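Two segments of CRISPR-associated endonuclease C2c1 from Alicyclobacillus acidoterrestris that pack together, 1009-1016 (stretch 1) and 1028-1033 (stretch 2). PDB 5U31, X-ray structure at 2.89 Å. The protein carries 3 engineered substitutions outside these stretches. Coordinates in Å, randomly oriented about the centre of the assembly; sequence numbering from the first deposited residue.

Stretch 1, residues 1009-1016: GELVLIPR
Stretch 2 1028-1033: NKVFYT

Two extended segments can meet through very few backbone hydrogen bonds, with side chains packing beside them. The contact between residues 1009-1016 and 1028-1033 of C2c1 is a compact example: a single antiparallel bridge pairs Leu1013 with Phe1031, their CA atoms 4.9 Å apart, and 379 Å² of surface, summed over both sides, is buried. The neighbouring pairs continue this register. Val1012 CA lies 4.8 Å from Tyr1032 CA, and Ile1014 CA lies 5.3 Å from Val1030 CA, so one chain ascends in number as its partner descends. The end-to-end directions of the touching parts are 127° apart, well short of a straight antiparallel alignment.

Phe1031 has the most covered area and forms the bridge with Leu1013, each residue donating once and accepting once. Its backbone, at phi/psi -115/132, faces that of Leu1013 at -97/123, both ordinary extended conformations. Leu1013 N donates to Phe1031 O at 2.7 Å with an N-H...O angle of 171°, and Phe1031 N returns a bond to Leu1013 O at 3.1 Å and 164°. Two nearly linear bonds between the same two residues fix their relative position closely. Both CA-to-CB bonds point sideways to the opposing stretch, and Leu1013 CB and Phe1031 CB meet at 4.0 Å. The phenylalanine takes chi1 m (-55°) with chi2 at -86°, which places Leu1013 O at the ring edge, near its plane, and brings Phe1031 CE2 to 3.8 Å from Pro1015 CG. Leu1013 itself is m, t (-81°, -166°).

Val1030, second in covered area, touches several residues at once. Its backbone is extended at -150/154 and its chi1 of 105° lies between wells. Both its methyls, CG1 and CG2, lie 3.7 Å from Val1012 CG2, and Val1030 CG2 is also 3.7 Å from Ile1014 CG1 and 3.2 Å from Leu1013 O. The last approach is a close packing contact against a carbonyl already engaged by Phe1031 N. Ile1014 (-100/111; m, t at -60°, 176°) has its CA-to-CB bond pointing away.

The CA-to-CB bond of Pro1015 (-69/139, ring C-gamma endo) points toward the other stretch. Having no amide hydrogen, Pro1015 cannot donate through its backbone nitrogen; it contributes packing instead, with Pro1015 CD 3.5 Å from Lys1029 O, besides the contact of its CG with the phenylalanine ring.

Beyond the bridge in the other direction, the CA-to-CB bond of Val1012 (-138/169, chi1 m at -72°) also points toward the other stretch. Val1012 CB lies 3.2 Å from Phe1031 O, and Val1012 CG1 packs 3.9 Å from Tyr1032 CB. Tyr1032 (-120/168) has chi1 p (71°) and chi2 -90°; its CA-to-CB bond points sideways, but the end of the side chain leads away, so its beta carbon makes the closest contacts. Glu1010 (-112/157; p, t, chi3 126°) reaches the same atom, with Glu1010 OE2 3.6 Å from Tyr1032 CB, while its OE1 is hydrogen-bonded elsewhere in the structure. The bridge lies within the register of CA pairs, and mostly apolar contacts extend beyond it on both sides.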

ATOM      1  N   GLY A1009     -11.936 -26.528  41.569  1.00102.84           N
ATOM      2  CA  GLY A1009     -13.201 -26.348  42.239  1.00105.96           C
ATOM      3  C   GLY A1009     -13.745 -24.936  42.216  1.00102.96           C
ATOM      4  O   GLY A1009     -14.936 -24.743  42.488  1.00100.14           O
ATOM      5  N   GLU A1010     -12.916 -23.945  41.901  1.00104.55           N
ATOM      6  CA  GLU A1010     -13.340 -22.555  41.875  1.00 97.24           C
ATOM      7  C   GLU A1010     -13.350 -22.023  40.447  1.00 84.43           C
ATOM      8  O   GLU A1010     -12.669 -22.542  39.555  1.00 63.87           O
ATOM      9  CB  GLU A1010     -12.435 -21.683  42.754  1.00 95.03           C
ATOM     10  CG  GLU A1010     -10.992 -21.578  42.288  1.00 90.22           C
ATOM     11  CD  GLU A1010     -10.201 -20.557  43.089  1.00 84.41           C
ATOM     12  OE1 GLU A1010      -9.133 -20.913  43.633  1.00 80.17           O
ATOM     13  OE2 GLU A1010     -10.657 -19.397  43.180  1.00 77.16           O
ATOM     14  N   LEU A1011     -14.151 -20.980  40.242  1.00 82.37           N
ATOM     15  CA  LEU A1011     -14.220 -20.301  38.955  1.00 78.73           C
ATOM     16  C   LEU A1011     -13.008 -19.394  38.805  1.00 71.54           C
ATOM     17  O   LEU A1011     -12.779 -18.507  39.634  1.00 80.39           O
ATOM     18  CB  LEU A1011     -15.515 -19.501  38.832  1.00 77.99           C
ATOM     19  CG  LEU A1011     -16.720 -20.252  38.264  1.00 80.85           C
ATOM     20  CD1 LEU A1011     -17.943 -19.344  38.199  1.00 70.96           C
ATOM     21  CD2 LEU A1011     -16.392 -20.831  36.890  1.00 83.97           C
ATOM     22  N   VAL A1012     -12.227 -19.622  37.753  1.00 59.80           N
ATOM     23  CA  VAL A1012     -10.989 -18.899  37.515  1.00 59.60           C
ATOM     24  C   VAL A1012     -10.908 -18.556  36.034  1.00 63.73           C
ATOM     25  O   VAL A1012     -11.692 -19.038  35.215  1.00 61.86           O
ATOM     26  CB  VAL A1012      -9.752 -19.710  37.950  1.00 72.25           C
ATOM     27  CG1 VAL A1012      -9.662 -19.768  39.465  1.00 57.48           C
ATOM     28  CG2 VAL A1012      -9.820 -21.108  37.369  1.00 69.32           C
ATOM     29  N   LEU A1013      -9.944 -17.707  35.697  1.00 55.59           N
ATOM     30  CA  LEU A1013      -9.691 -17.320  34.318  1.00 53.04           C
ATOM     31  C   LEU A1013      -8.566 -18.180  33.760  1.00 51.32           C
ATOM     32  O   LEU A1013      -7.468 -18.215  34.325  1.00 56.46           O
ATOM     33  CB  LEU A1013      -9.336 -15.838  34.221  1.00 51.00           C
ATOM     34  CG  LEU A1013     -10.514 -14.867  34.227  1.00 59.34           C
ATOM     35  CD1 LEU A1013     -10.041 -13.500  33.794  1.00 69.09           C
ATOM     36  CD2 LEU A1013     -11.605 -15.359  33.304  1.00 66.76           C
ATOM     37  N   ILE A1014      -8.841 -18.872  32.659  1.00 50.86           N
ATOM     38  CA  ILE A1014      -7.859 -19.734  32.008  1.00 54.56           C
ATOM     39  C   ILE A1014      -7.280 -18.964  30.824  1.00 58.36           C
ATOM     40  O   ILE A1014      -8.000 -18.731  29.840  1.00 59.58           O
ATOM     41  CB  ILE A1014      -8.479 -21.062  31.559  1.00 61.05           C
ATOM     42  CG1 ILE A1014      -9.044 -21.812  32.766  1.00 57.28           C
ATOM     43  CG2 ILE A1014      -7.444 -21.906  30.828  1.00 66.97           C
ATOM     44  CD1 ILE A1014      -9.753 -23.093  32.408  1.00 69.13           C
ATOM     45  N   PRO A1015      -6.011 -18.567  30.867  1.00 58.91           N
ATOM     46  CA  PRO A1015      -5.459 -17.747  29.783  1.00 56.33           C
ATOM     47  C   PRO A1015      -5.337 -18.528  28.487  1.00 60.49           C
ATOM     48  O   PRO A1015      -4.942 -19.696  28.476  1.00 70.48           O
ATOM     49  CB  PRO A1015      -4.082 -17.342  30.319  1.00 58.87           C
ATOM     50  CG  PRO A1015      -3.718 -18.452  31.252  1.00 61.19           C
ATOM     51  CD  PRO A1015      -5.009 -18.864  31.904  1.00 53.65           C
ATOM     52  N   ARG A1016      -5.688 -17.865  27.388  1.00 45.27           N
ATOM     53  CA  ARG A1016      -5.527 -18.455  26.068  1.00 54.93           C
ATOM     54  C   ARG A1016      -4.050 -18.550  25.716  1.00 67.55           C
ATOM     55  O   ARG A1016      -3.308 -17.571  25.837  1.00 61.72           O
ATOM     56  CB  ARG A1016      -6.273 -17.629  25.022  1.00 47.06           C
ATOM     57  CG  ARG A1016      -7.780 -17.597  25.232  1.00 55.20           C
ATOM     58  CD  ARG A1016      -8.505 -16.943  24.064  1.00 57.68           C
ATOM     59  NE  ARG A1016      -9.951 -16.909  24.265  1.00 59.70           N
ATOM     60  CZ  ARG A1016     -10.803 -16.312  23.437  1.00 62.29           C
ATOM     61  NH1 ARG A1016     -10.351 -15.700  22.354  1.00 56.76           N
ATOM     62  NH2 ARG A1016     -12.105 -16.322  23.692  1.00 64.76           N
ATOM     63  N   ASN A1028       0.706 -23.411  32.859  1.00 84.39           N
ATOM     64  CA  ASN A1028       0.453 -24.058  34.139  1.00 91.77           C
ATOM     65  C   ASN A1028      -0.187 -23.132  35.168  1.00 94.07           C
ATOM     66  O   ASN A1028      -0.223 -23.485  36.352  1.00 99.54           O
ATOM     67  CB  ASN A1028       1.762 -24.626  34.700  1.00 93.85           C
ATOM     68  CG  ASN A1028       2.889 -23.601  34.707  1.00 97.85           C
ATOM     69  OD1 ASN A1028       2.970 -22.741  33.828  1.00101.93           O
ATOM     70  ND2 ASN A1028       3.767 -23.693  35.702  1.00 92.79           N
ATOM     71  N   LYS A1029      -0.696 -21.973  34.756  1.00 97.70           N
ATOM     72  CA  LYS A1029      -1.147 -20.950  35.687  1.00 78.98           C
ATOM     73  C   LYS A1029      -2.573 -20.526  35.363  1.00 69.73           C
ATOM     74  O   LYS A1029      -3.039 -20.642  34.226  1.00 67.59           O
ATOM     75  CB  LYS A1029      -0.212 -19.732  35.662  1.00 70.59           C
ATOM     76  CG  LYS A1029       1.265 -20.094  35.740  1.00 77.10           C
ATOM     77  CD  LYS A1029       1.966 -19.374  36.877  1.00 83.95           C
ATOM     78  CE  LYS A1029       1.998 -17.876  36.636  1.00 95.71           C
ATOM     79  NZ  LYS A1029       2.702 -17.159  37.732  1.00104.20           N
ATOM     80  N   VAL A1030      -3.259 -20.015  36.386  1.00 63.10           N
ATOM     81  CA  VAL A1030      -4.664 -19.642  36.286  1.00 61.11           C
ATOM     82  C   VAL A1030      -4.909 -18.479  37.243  1.00 61.39           C
ATOM     83  O   VAL A1030      -4.184 -18.306  38.226  1.00 70.95           O
ATOM     84  CB  VAL A1030      -5.566 -20.868  36.581  1.00 58.46           C
ATOM     85  CG1 VAL A1030      -6.199 -20.781  37.965  1.00 55.32           C
ATOM     86  CG2 VAL A1030      -6.607 -21.049  35.486  1.00 53.43           C
ATOM     87  N   PHE A1031      -5.925 -17.665  36.945  1.00 52.79           N
ATOM     88  CA  PHE A1031      -6.155 -16.403  37.646  1.00 52.91           C
ATOM     89  C   PHE A1031      -7.471 -16.431  38.415  1.00 54.05           C
ATOM     90  O   PHE A1031      -8.512 -16.784  37.853  1.00 63.23           O
ATOM     91  CB  PHE A1031      -6.171 -15.226  36.669  1.00 51.58           C
ATOM     92  CG  PHE A1031      -4.941 -15.115  35.828  1.00 50.45           C
ATOM     93  CD1 PHE A1031      -3.831 -14.435  36.291  1.00 50.26           C
ATOM     94  CD2 PHE A1031      -4.899 -15.677  34.566  1.00 49.62           C
ATOM     95  CE1 PHE A1031      -2.702 -14.328  35.514  1.00 49.30           C
ATOM     96  CE2 PHE A1031      -3.770 -15.572  33.786  1.00 51.70           C
ATOM     97  CZ  PHE A1031      -2.669 -14.897  34.263  1.00 50.69           C
ATOM     98  N   TYR A1032      -7.430 -16.015  39.680  1.00 54.97           N
ATOM     99  CA  TYR A1032      -8.603 -15.985  40.542  1.00 56.18           C
ATOM    100  C   TYR A1032      -8.884 -14.561  41.012  1.00 66.80           C
ATOM    101  O   TYR A1032      -8.061 -13.654  40.863  1.00 55.28           O
ATOM    102  CB  TYR A1032      -8.432 -16.917  41.750  1.00 57.65           C
ATOM    103  CG  TYR A1032      -7.426 -16.437  42.775  1.00 58.01           C
ATOM    104  CD1 TYR A1032      -6.089 -16.792  42.680  1.00 60.34           C
ATOM    105  CD2 TYR A1032      -7.817 -15.639  43.844  1.00 58.80           C
ATOM    106  CE1 TYR A1032      -5.165 -16.361  43.619  1.00 58.03           C
ATOM    107  CE2 TYR A1032      -6.900 -15.200  44.781  1.00 59.17           C
ATOM    108  CZ  TYR A1032      -5.576 -15.566  44.664  1.00 58.79           C
ATOM    109  OH  TYR A1032      -4.657 -15.132  45.593  1.00 59.23           O
ATOM    110  N   THR A1033     -10.065 -14.378  41.603  1.00 57.07           N
ATOM    111  CA  THR A1033     -10.530 -13.062  42.016  1.00 57.12           C
ATOM    112  C   THR A1033     -11.345 -13.167  43.292  1.00 65.31           C
ATOM    113  O   THR A1033     -11.854 -14.232  43.651  1.00 76.55           O
ATOM    114  CB  THR A1033     -11.402 -12.390  40.950  1.00 56.30           C
ATOM    115  OG1 THR A1033     -11.343 -13.141  39.737  1.00 85.38           O
ATOM    116  CG2 THR A1033     -10.930 -10.984  40.687  1.00 55.35           C
TER